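Side-chain contacts in serine--tRNA ligase, cytoplasmic (Candida albicans, PDB 3QO8), which attaches serine to tRNA(Ser) in two steps, activating the amino acid with ATP as Ser-AMP and then passing it to the acceptor end of the tRNA: residues 21-24 against 28-31; 32-37 against 102-107. One frame throughout, in Å; residues are numbered along the deposited sequence.

From the N terminus the chain forms the short helix 15-25, turns, and starts the long helix 30-65. Contact 1 closes this turn, with only three residues between its segments. Contact 2 follows in series: helix 30-65 runs out, the chain returns along helix 74-107, and 102-107 comes to lie beside 32-37, closing the far larger loop at the base of the tRNA-binding arm. The loops neither nest nor cross, but they share helix 30-65 and adjoin, since Leu31 CD2 of contact 1 packs 3.5 Å from Gln107 CB of contact 2. Contact 1 ties helix 15-25 to helix 30-65, and contact 2 ties helix 30-65 to helix 74-107.

Contact 1 (21-24 against 28-31); sequences SQKK and SVEL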
# COMPACT_ATOMS: atom_id res chain seq x y z
N SER A 21 -20.81 -32.05 0.81
CA SER A 21 -19.94 -30.94 1.18
C SER A 21 -20.71 -29.64 1.07
O SER A 21 -20.66 -28.81 1.98
CB SER A 21 -18.70 -30.89 0.29
OG SER A 21 -17.86 -29.81 0.65
N GLN A 22 -21.42 -29.46 -0.04
CA GLN A 22 -22.23 -28.25 -0.24
C GLN A 22 -23.20 -28.04 0.92
O GLN A 22 -23.41 -26.92 1.39
CB GLN A 22 -22.99 -28.33 -1.56
CG GLN A 22 -22.09 -28.13 -2.80
CD GLN A 22 -21.42 -26.78 -2.82
OE1 GLN A 22 -20.27 -26.64 -2.40
NE2 GLN A 22 -22.13 -25.77 -3.29
N LYS A 23 -23.79 -29.14 1.37
CA LYS A 23 -24.76 -29.11 2.46
C LYS A 23 -24.09 -28.64 3.74
O LYS A 23 -24.60 -27.76 4.44
CB LYS A 23 -25.37 -30.49 2.64
CG LYS A 23 -26.78 -30.50 3.22
CD LYS A 23 -27.45 -31.83 2.90
CE LYS A 23 -27.24 -32.18 1.43
NZ LYS A 23 -27.77 -33.52 1.05
N LYS A 24 -22.93 -29.22 4.05
CA LYS A 24 -22.14 -28.81 5.22
C LYS A 24 -21.79 -27.32 5.16
O LYS A 24 -21.75 -26.65 6.19
CB LYS A 24 -20.85 -29.62 5.31
CG LYS A 24 -21.07 -31.09 5.58
CD LYS A 24 -19.75 -31.76 5.86
CE LYS A 24 -19.88 -33.26 5.88
NZ LYS A 24 -18.51 -33.86 5.96
N SER A 28 -25.40 -24.15 -2.13
CA SER A 28 -26.33 -24.83 -3.03
C SER A 28 -25.95 -26.26 -3.39
O SER A 28 -24.87 -26.52 -3.94
CB SER A 28 -26.51 -24.01 -4.32
OG SER A 28 -27.42 -24.65 -5.18
N VAL A 29 -26.84 -27.19 -3.08
CA VAL A 29 -26.69 -28.59 -3.46
C VAL A 29 -27.17 -28.81 -4.90
O VAL A 29 -26.74 -29.74 -5.58
CB VAL A 29 -27.48 -29.52 -2.51
CG1 VAL A 29 -27.43 -30.97 -2.98
CG2 VAL A 29 -26.96 -29.39 -1.09
N GLU A 30 -28.06 -27.93 -5.35
CA GLU A 30 -28.60 -28.01 -6.70
C GLU A 30 -27.49 -27.85 -7.73
O GLU A 30 -27.50 -28.52 -8.77
CB GLU A 30 -29.66 -26.93 -6.91
CG GLU A 30 -30.88 -27.08 -6.01
CD GLU A 30 -31.87 -25.94 -6.17
OE1 GLU A 30 -31.43 -24.77 -6.27
OE2 GLU A 30 -33.08 -26.21 -6.21
N LEU A 31 -26.54 -26.97 -7.44
CA LEU A 31 -25.40 -26.72 -8.33
C LEU A 31 -24.83 -28.00 -8.91
O LEU A 31 -24.46 -28.05 -10.08
CB LEU A 31 -24.29 -25.97 -7.59
CG LEU A 31 -24.10 -24.48 -7.85
CD1 LEU A 31 -25.38 -23.73 -7.53
CD2 LEU A 31 -22.95 -23.95 -7.02
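Gln22 reaches from the last turn of its helix to the backbone of Ser28, just beyond the bend. Its CB lies 3.5 Å from Ser28 O and also faces Val29, whose CG2 is 4.1 Å away from that same CB. Set beside the backbone N (chi1 -73°), CG comes within 3.4 Å of Ser28 O; the bend at chi2 (-61°) then brings the amide round to the same oxygen, Gln22 CD lying 3.6 Å from Ser28 O. At the tip, NE2 donates to Ser28 O over 2.9 Å in a nearly straight bond (N-H...O 167°). The oxygen lies almost in the plane of the glutamine amide, whereas the donor comes from above the carbonyl plane. The other end of the amide, OE1, accepts a weak bond from Gly109 N. Glutamine suits this buried place because one flat group both donates and accepts.

Lys23 lends the contact its aliphatic part: its side chain and that of Val29 cross obliquely, Lys23 CE touching Val29 CG2 at 3.8 Å, on the exposed side of the bend, where a long chain can shield a valine methyl and still end in a charge. CB of Ser28 leaves the backbone away from 21-24, and its OG weakly accepts from Leu31 N, 3.4 Å off. This is a capping bond at the entry to helix 30-65, a place for which a short hydroxyl side chain is well fitted.

Helix 15-25 is thus joined end to start with helix 30-65, while Ser21 OG, bonded to Val112 N, links it to the segment that follows helix 74-107.

Contact 2 (32-37 against 102-107); sequences VDEIIA and RSKINQ
Lys104 and Glu34 form the polar side of this helix pair, joined by a salt bridge of 2.9 Å between Lys104 NZ and Glu34 OE1. The ammonium meets OE1 nearly along its C-O axis. Lys104 is extended as far as CE and then bends at chi4 (-59°), which swings NZ round to the carboxylate; the two side chains cross at about a right angle. Before that bend its methylenes run over the glutamate, with CD 4.0 Å from Glu34 CB. Both residue types fit the edge of an interface, since each offers methylenes to its neighbour, and the two opposite charges meet at a partly exposed edge.

The two helices belong to the antiparallel hairpin that forms the N-terminal arm of seryl-tRNA synthetases, the extension involved in tRNA binding. Here, near its base, the axes approach to 9.6 Å and their N-to-C directions differ by 154°, with Ile35 and Lys104 nearest in the backbone.

On the buried side Ile35 meets both residues of the other helix: CG1 touches Lys104 CB at 3.6 Å, and CG2 packs 3.7 Å from Ile105 CG1, the two isoleucine side chains crossing at about a right angle. Beta-branched residues fill such a place with stiff hydrocarbon that asks for no polar partner. The peptide groups are met along their own helices: Ile36 N donates to Val32 O, and Asn106 N to Arg102 O. Of the exposed charged residues outside the contact, Arg102 NE has a salt bridge to Asp98, one turn earlier, and Asp33 OD1 makes a long, weak ion pair with Lys19 of helix 15-25.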
# COMPACT_ATOMS: atom_id res chain seq x y z
N VAL A 32 -24.74 -29.04 -8.08
CA VAL A 32 -24.08 -30.28 -8.50
C VAL A 32 -24.81 -30.98 -9.65
O VAL A 32 -24.21 -31.32 -10.67
CB VAL A 32 -23.84 -31.22 -7.32
CG1 VAL A 32 -23.19 -32.51 -7.79
CG2 VAL A 32 -22.98 -30.52 -6.28
N ASP A 33 -26.12 -31.19 -9.48
CA ASP A 33 -26.92 -31.78 -10.55
C ASP A 33 -26.87 -30.94 -11.83
O ASP A 33 -26.77 -31.49 -12.93
CB ASP A 33 -28.36 -31.96 -10.10
CG ASP A 33 -28.53 -33.12 -9.13
OD1 ASP A 33 -27.94 -34.20 -9.37
OD2 ASP A 33 -29.25 -32.95 -8.12
N GLU A 34 -26.92 -29.62 -11.69
CA GLU A 34 -26.86 -28.72 -12.84
C GLU A 34 -25.55 -28.87 -13.59
O GLU A 34 -25.52 -28.88 -14.82
CB GLU A 34 -27.04 -27.27 -12.40
CG GLU A 34 -28.35 -27.04 -11.65
CD GLU A 34 -28.53 -25.61 -11.21
OE1 GLU A 34 -27.63 -24.78 -11.46
OE2 GLU A 34 -29.58 -25.30 -10.60
N ILE A 35 -24.47 -28.96 -12.83
CA ILE A 35 -23.15 -29.10 -13.41
C ILE A 35 -23.09 -30.40 -14.22
O ILE A 35 -22.61 -30.41 -15.35
CB ILE A 35 -22.07 -29.05 -12.32
CG1 ILE A 35 -21.87 -27.60 -11.89
CG2 ILE A 35 -20.76 -29.66 -12.82
CD1 ILE A 35 -21.22 -27.45 -10.55
N ILE A 36 -23.64 -31.47 -13.66
CA ILE A 36 -23.66 -32.75 -14.36
C ILE A 36 -24.48 -32.69 -15.65
O ILE A 36 -24.06 -33.23 -16.68
CB ILE A 36 -24.19 -33.88 -13.45
CG1 ILE A 36 -23.27 -34.05 -12.23
CG2 ILE A 36 -24.31 -35.18 -14.23
CD1 ILE A 36 -23.83 -35.04 -11.17
N ALA A 37 -25.63 -32.03 -15.60
CA ALA A 37 -26.48 -31.93 -16.78
C ALA A 37 -25.75 -31.17 -17.90
O ALA A 37 -25.63 -31.67 -19.03
CB ALA A 37 -27.80 -31.25 -16.44
N ARG A 102 -18.10 -24.09 -16.63
CA ARG A 102 -17.02 -23.64 -15.76
C ARG A 102 -17.47 -22.57 -14.76
O ARG A 102 -16.99 -22.52 -13.63
CB ARG A 102 -15.82 -23.17 -16.58
CG ARG A 102 -15.26 -24.28 -17.46
CD ARG A 102 -14.08 -23.84 -18.30
NE ARG A 102 -13.63 -24.93 -19.17
CZ ARG A 102 -12.75 -25.86 -18.81
NH1 ARG A 102 -12.21 -25.83 -17.60
NH2 ARG A 102 -12.40 -26.82 -19.66
N SER A 103 -18.42 -21.75 -15.18
CA SER A 103 -18.98 -20.73 -14.30
C SER A 103 -19.67 -21.36 -13.10
O SER A 103 -19.56 -20.88 -11.98
CB SER A 103 -19.98 -19.87 -15.06
OG SER A 103 -20.79 -19.12 -14.17
N LYS A 104 -20.40 -22.45 -13.36
CA LYS A 104 -21.09 -23.16 -12.30
C LYS A 104 -20.10 -23.87 -11.40
O LYS A 104 -20.20 -23.79 -10.18
CB LYS A 104 -22.10 -24.15 -12.88
CG LYS A 104 -23.36 -23.48 -13.41
CD LYS A 104 -24.43 -24.50 -13.76
CE LYS A 104 -25.71 -23.82 -14.22
NZ LYS A 104 -26.26 -22.90 -13.19
N ILE A 105 -19.14 -24.57 -11.99
CA ILE A 105 -18.15 -25.28 -11.20
C ILE A 105 -17.40 -24.32 -10.29
O ILE A 105 -17.06 -24.65 -9.15
CB ILE A 105 -17.18 -26.05 -12.09
CG1 ILE A 105 -17.92 -27.22 -12.76
CG2 ILE A 105 -15.99 -26.53 -11.28
CD1 ILE A 105 -17.14 -27.89 -13.85
N ASN A 106 -17.17 -23.11 -10.79
CA ASN A 106 -16.48 -22.09 -10.02
C ASN A 106 -17.20 -21.70 -8.74
O ASN A 106 -16.58 -21.24 -7.78
CB ASN A 106 -16.23 -20.85 -10.89
CG ASN A 106 -15.50 -19.77 -10.14
OD1 ASN A 106 -14.32 -19.92 -9.80
ND2 ASN A 106 -16.19 -18.67 -9.87
N GLN A 107 -18.52 -21.88 -8.72
CA GLN A 107 -19.32 -21.55 -7.55
C GLN A 107 -19.23 -22.60 -6.44
O GLN A 107 -19.54 -22.31 -5.28
CB GLN A 107 -20.78 -21.36 -7.95
CG GLN A 107 -21.02 -20.27 -8.97
CD GLN A 107 -22.49 -20.10 -9.26
OE1 GLN A 107 -23.31 -19.98 -8.34
NE2 GLN A 107 -22.85 -20.11 -10.54